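Local coordinates for protein purine nucleoside phosphorylase (Grouper iridovirus, PDB 3KHS) that probably catalyses the phosphorolysis of purine nucleosides such as inosine and guanosine, releasing the free base for purine salvage, at residues A93-K101 with P220-M230. Numbering follows the deposited sequence.
Sequences ATFPMRVFK and PETIVAKHGGM
Two roughly parallel helices packed against the mixed beta-sheet of the phosphorylase fold meet where Thr94, Met97, Arg98 and Lys101 face Glu221, Val224, Gly228 and Met230. The axes of 95-101 and 220-227 approach to 8.9 Å and run in roughly the same direction, with a crossing angle of -28°. Val224 packs against three residues of the other segment. Its CG2 lies 3.5 Å from Thr94 OG1, while CG1, swung anti to the backbone N (chi1 172°), sits 3.9 Å from Met97 CB and over the centre of one face of the Arg98 guanidinium. That flat group is steadied from its own segment, since Arg98 NH1 donates to Thr94 OG1 over 3.0 Å, the oxygen tilted out of the guanidinium plane; NH2 binds Pro143 O. Thr94 OG1 also hydrogen-bonds to Ala90 O, which ties the threonine to the preceding turn. Met97 packs slantwise on Glu221: CG rests against the backbone carbonyl, 3.4 Å from Glu221 O, and the bends at chi2 and chi3 turn CE back over a face of the Phe100 ring, toward its rim. The carboxylate of Glu221 is held elsewhere, by a salt bridge to Arg81. At the far end the second helix closes in a Schellman motif, with Gly229 at positive phi and Met230 N bonded to Ala225 O. This turn brings Met230 back against the first helix, its CE 3.6 Å from Met97 O and its SD 4.1 Å from Phe100 CB. Lys101 lays its aliphatic chain along Gly228, CE 3.3 Å from Gly228 O. Strand 73-79 underlies Met97 and Phe100, helix 3-15 flanks Arg98 and Lys101, and strand 131-134 touches Pro220 and Ile223.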
loop_
_atom_site.group_PDB
_atom_site.type_symbol
_atom_site.label_atom_id
_atom_site.label_comp_id
_atom_site.label_asym_id
_atom_site.label_seq_id
_atom_site.Cartn_x
_atom_site.Cartn_y
_atom_site.Cartn_z
ATOM N N ALA B 93 7.349 12.239 -8.103
ATOM C CA ALA B 93 6.636 12.193 -9.385
ATOM C C ALA B 93 5.632 13.314 -9.515
ATOM O O ALA B 93 5.144 13.588 -10.598
ATOM C CB ALA B 93 5.890 10.833 -9.573
ATOM N N THR B 94 5.298 13.954 -8.406
ATOM C CA THR B 94 4.331 15.035 -8.480
ATOM C C THR B 94 4.999 16.399 -8.296
ATOM O O THR B 94 4.325 17.405 -8.030
ATOM C CB THR B 94 3.184 14.870 -7.422
ATOM O OG1 THR B 94 3.732 14.827 -6.102
ATOM C CG2 THR B 94 2.384 13.626 -7.694
ATOM N N PHE B 95 6.320 16.428 -8.442
ATOM C CA PHE B 95 7.087 17.666 -8.300
ATOM C C PHE B 95 6.703 18.657 -9.408
ATOM O O PHE B 95 6.604 19.855 -9.174
ATOM C CB PHE B 95 8.598 17.384 -8.347
ATOM C CG PHE B 95 9.446 18.617 -8.242
ATOM C CD1 PHE B 95 9.492 19.348 -7.061
ATOM C CD2 PHE B 95 10.148 19.085 -9.349
ATOM C CE1 PHE B 95 10.215 20.531 -6.967
ATOM C CE2 PHE B 95 10.869 20.258 -9.278
ATOM C CZ PHE B 95 10.909 20.991 -8.082
ATOM N N PRO B 96 6.484 18.164 -10.635
ATOM C CA PRO B 96 6.110 19.096 -11.709
ATOM C C PRO B 96 4.782 19.819 -11.416
ATOM O O PRO B 96 4.572 20.939 -11.874
ATOM C CB PRO B 96 6.055 18.198 -12.948
ATOM C CG PRO B 96 7.063 17.107 -12.635
ATOM C CD PRO B 96 6.759 16.815 -11.166
ATOM N N MET B 97 3.891 19.198 -10.647
ATOM C CA MET B 97 2.634 19.865 -10.304
ATOM C C MET B 97 2.906 21.023 -9.352
ATOM O O MET B 97 2.211 22.052 -9.391
ATOM C CB MET B 97 1.626 18.929 -9.618
ATOM C CG MET B 97 0.858 18.008 -10.551
ATOM S SD MET B 97 -0.025 18.832 -11.858
ATOM C CE MET B 97 1.133 18.614 -13.246
ATOM N N ARG B 98 3.887 20.844 -8.471
ATOM C CA ARG B 98 4.225 21.907 -7.544
ATOM C C ARG B 98 4.864 23.033 -8.369
ATOM O O ARG B 98 4.624 24.208 -8.115
ATOM C CB ARG B 98 5.159 21.380 -6.451
ATOM C CG ARG B 98 4.473 20.408 -5.507
ATOM C CD ARG B 98 5.361 19.989 -4.332
ATOM N NE ARG B 98 4.655 19.119 -3.380
ATOM C CZ ARG B 98 4.414 17.817 -3.574
ATOM N NH1 ARG B 98 4.821 17.226 -4.676
ATOM N NH2 ARG B 98 3.759 17.105 -2.662
ATOM N N VAL B 99 5.644 22.661 -9.380
ATOM C CA VAL B 99 6.269 23.646 -10.257
ATOM C C VAL B 99 5.160 24.424 -11.007
ATOM O O VAL B 99 5.186 25.652 -11.069
ATOM C CB VAL B 99 7.231 22.945 -11.245
ATOM C CG1 VAL B 99 7.720 23.897 -12.290
ATOM C CG2 VAL B 99 8.420 22.346 -10.476
ATOM N N PHE B 100 4.192 23.703 -11.573
ATOM C CA PHE B 100 3.075 24.342 -12.259
ATOM C C PHE B 100 2.491 25.425 -11.363
ATOM O O PHE B 100 2.282 26.538 -11.803
ATOM C CB PHE B 100 1.965 23.332 -12.569
ATOM C CG PHE B 100 2.085 22.675 -13.927
ATOM C CD1 PHE B 100 3.309 22.563 -14.556
ATOM C CD2 PHE B 100 0.981 22.116 -14.529
ATOM C CE1 PHE B 100 3.428 21.910 -15.743
ATOM C CE2 PHE B 100 1.085 21.447 -15.739
ATOM C CZ PHE B 100 2.302 21.341 -16.344
ATOM N N LYS B 101 2.227 25.095 -10.106
ATOM C CA LYS B 101 1.662 26.063 -9.181
ATOM C C LYS B 101 2.573 27.282 -9.026
ATOM O O LYS B 101 2.121 28.424 -9.120
ATOM C CB LYS B 101 1.447 25.442 -7.804
ATOM C CG LYS B 101 0.861 26.397 -6.764
ATOM C CD LYS B 101 1.295 26.003 -5.370
ATOM C CE LYS B 101 0.329 26.496 -4.294
ATOM N NZ LYS B 101 -0.098 27.886 -4.534
ATOM N N PRO B 220 -2.300 10.921 -8.120
ATOM C CA PRO B 220 -1.439 11.640 -7.196
ATOM C C PRO B 220 -1.168 13.054 -7.695
ATOM O O PRO B 220 -0.974 13.950 -6.893
ATOM C CB PRO B 220 -0.165 10.768 -7.123
ATOM C CG PRO B 220 -0.140 10.133 -8.433
ATOM C CD PRO B 220 -1.599 9.737 -8.633
ATOM N N GLU B 221 -1.156 13.254 -9.007
ATOM C CA GLU B 221 -0.919 14.578 -9.549
ATOM C C GLU B 221 -2.082 15.535 -9.258
ATOM O O GLU B 221 -1.857 16.712 -8.952
ATOM C CB GLU B 221 -0.671 14.502 -11.045
ATOM C CG GLU B 221 0.655 13.856 -11.418
ATOM C CD GLU B 221 0.527 13.053 -12.696
ATOM O OE1 GLU B 221 0.213 11.841 -12.618
ATOM O OE2 GLU B 221 0.708 13.640 -13.783
ATOM N N THR B 222 -3.317 15.049 -9.345
ATOM C CA THR B 222 -4.463 15.917 -9.065
ATOM C C THR B 222 -4.608 16.155 -7.567
ATOM O O THR B 222 -5.169 17.163 -7.145
ATOM C CB THR B 222 -5.795 15.337 -9.620
ATOM O OG1 THR B 222 -6.096 14.088 -8.964
ATOM C CG2 THR B 222 -5.671 15.109 -11.118
ATOM N N ILE B 223 -4.116 15.231 -6.755
ATOM C CA ILE B 223 -4.195 15.441 -5.314
ATOM C C ILE B 223 -3.318 16.657 -4.977
ATOM O O ILE B 223 -3.701 17.515 -4.200
ATOM C CB ILE B 223 -3.630 14.256 -4.506
ATOM C CG1 ILE B 223 -4.560 13.048 -4.608
ATOM C CG2 ILE B 223 -3.418 14.690 -3.039
ATOM C CD1 ILE B 223 -3.978 11.814 -3.929
ATOM N N VAL B 224 -2.129 16.695 -5.563
ATOM C CA VAL B 224 -1.181 17.767 -5.325
ATOM C C VAL B 224 -1.648 19.081 -5.969
ATOM O O VAL B 224 -1.574 20.132 -5.350
ATOM C CB VAL B 224 0.193 17.354 -5.841
ATOM C CG1 VAL B 224 1.152 18.532 -5.776
ATOM C CG2 VAL B 224 0.694 16.146 -5.024
ATOM N N ALA B 225 -2.142 19.009 -7.194
ATOM C CA ALA B 225 -2.644 20.178 -7.893
ATOM C C ALA B 225 -3.759 20.830 -7.050
ATOM O O ALA B 225 -3.733 22.030 -6.745
ATOM C CB ALA B 225 -3.197 19.743 -9.237
ATOM N N LYS B 226 -4.730 20.011 -6.666
ATOM C CA LYS B 226 -5.876 20.469 -5.893
ATOM C C LYS B 226 -5.433 21.122 -4.610
ATOM O O LYS B 226 -5.970 22.145 -4.197
ATOM C CB LYS B 226 -6.792 19.303 -5.547
ATOM C CG LYS B 226 -8.186 19.734 -5.096
ATOM C CD LYS B 226 -8.929 20.445 -6.224
ATOM C CE LYS B 226 -10.030 21.308 -5.664
ATOM N NZ LYS B 226 -10.994 20.497 -4.894
ATOM N N HIS B 227 -4.452 20.505 -3.971
ATOM C CA HIS B 227 -3.922 21.001 -2.728
ATOM C C HIS B 227 -3.249 22.347 -2.956
ATOM O O HIS B 227 -3.249 23.190 -2.073
ATOM C CB HIS B 227 -2.944 19.972 -2.162
ATOM C CG HIS B 227 -2.088 20.488 -1.046
ATOM N ND1 HIS B 227 -0.914 21.179 -1.267
ATOM C CD2 HIS B 227 -2.236 20.418 0.301
ATOM C CE1 HIS B 227 -0.376 21.510 -0.105
ATOM N NE2 HIS B 227 -1.159 21.060 0.862
ATOM N N GLY B 228 -2.691 22.535 -4.151
ATOM C CA GLY B 228 -2.014 23.773 -4.488
ATOM C C GLY B 228 -2.951 24.821 -5.045
ATOM O O GLY B 228 -2.526 25.750 -5.710
ATOM N N GLY B 229 -4.239 24.645 -4.795
ATOM C CA GLY B 229 -5.237 25.585 -5.262
ATOM C C GLY B 229 -5.552 25.603 -6.745
ATOM O O GLY B 229 -6.209 26.529 -7.222
ATOM N N MET B 230 -5.104 24.613 -7.500
ATOM C CA MET B 230 -5.399 24.631 -8.934
ATOM C C MET B 230 -6.622 23.785 -9.234
ATOM O O MET B 230 -6.984 22.902 -8.451
ATOM C CB MET B 230 -4.190 24.142 -9.757
ATOM C CG MET B 230 -2.978 25.086 -9.758
ATOM S SD MET B 230 -1.485 24.406 -10.544
ATOM C CE MET B 230 -1.227 22.988 -9.466
#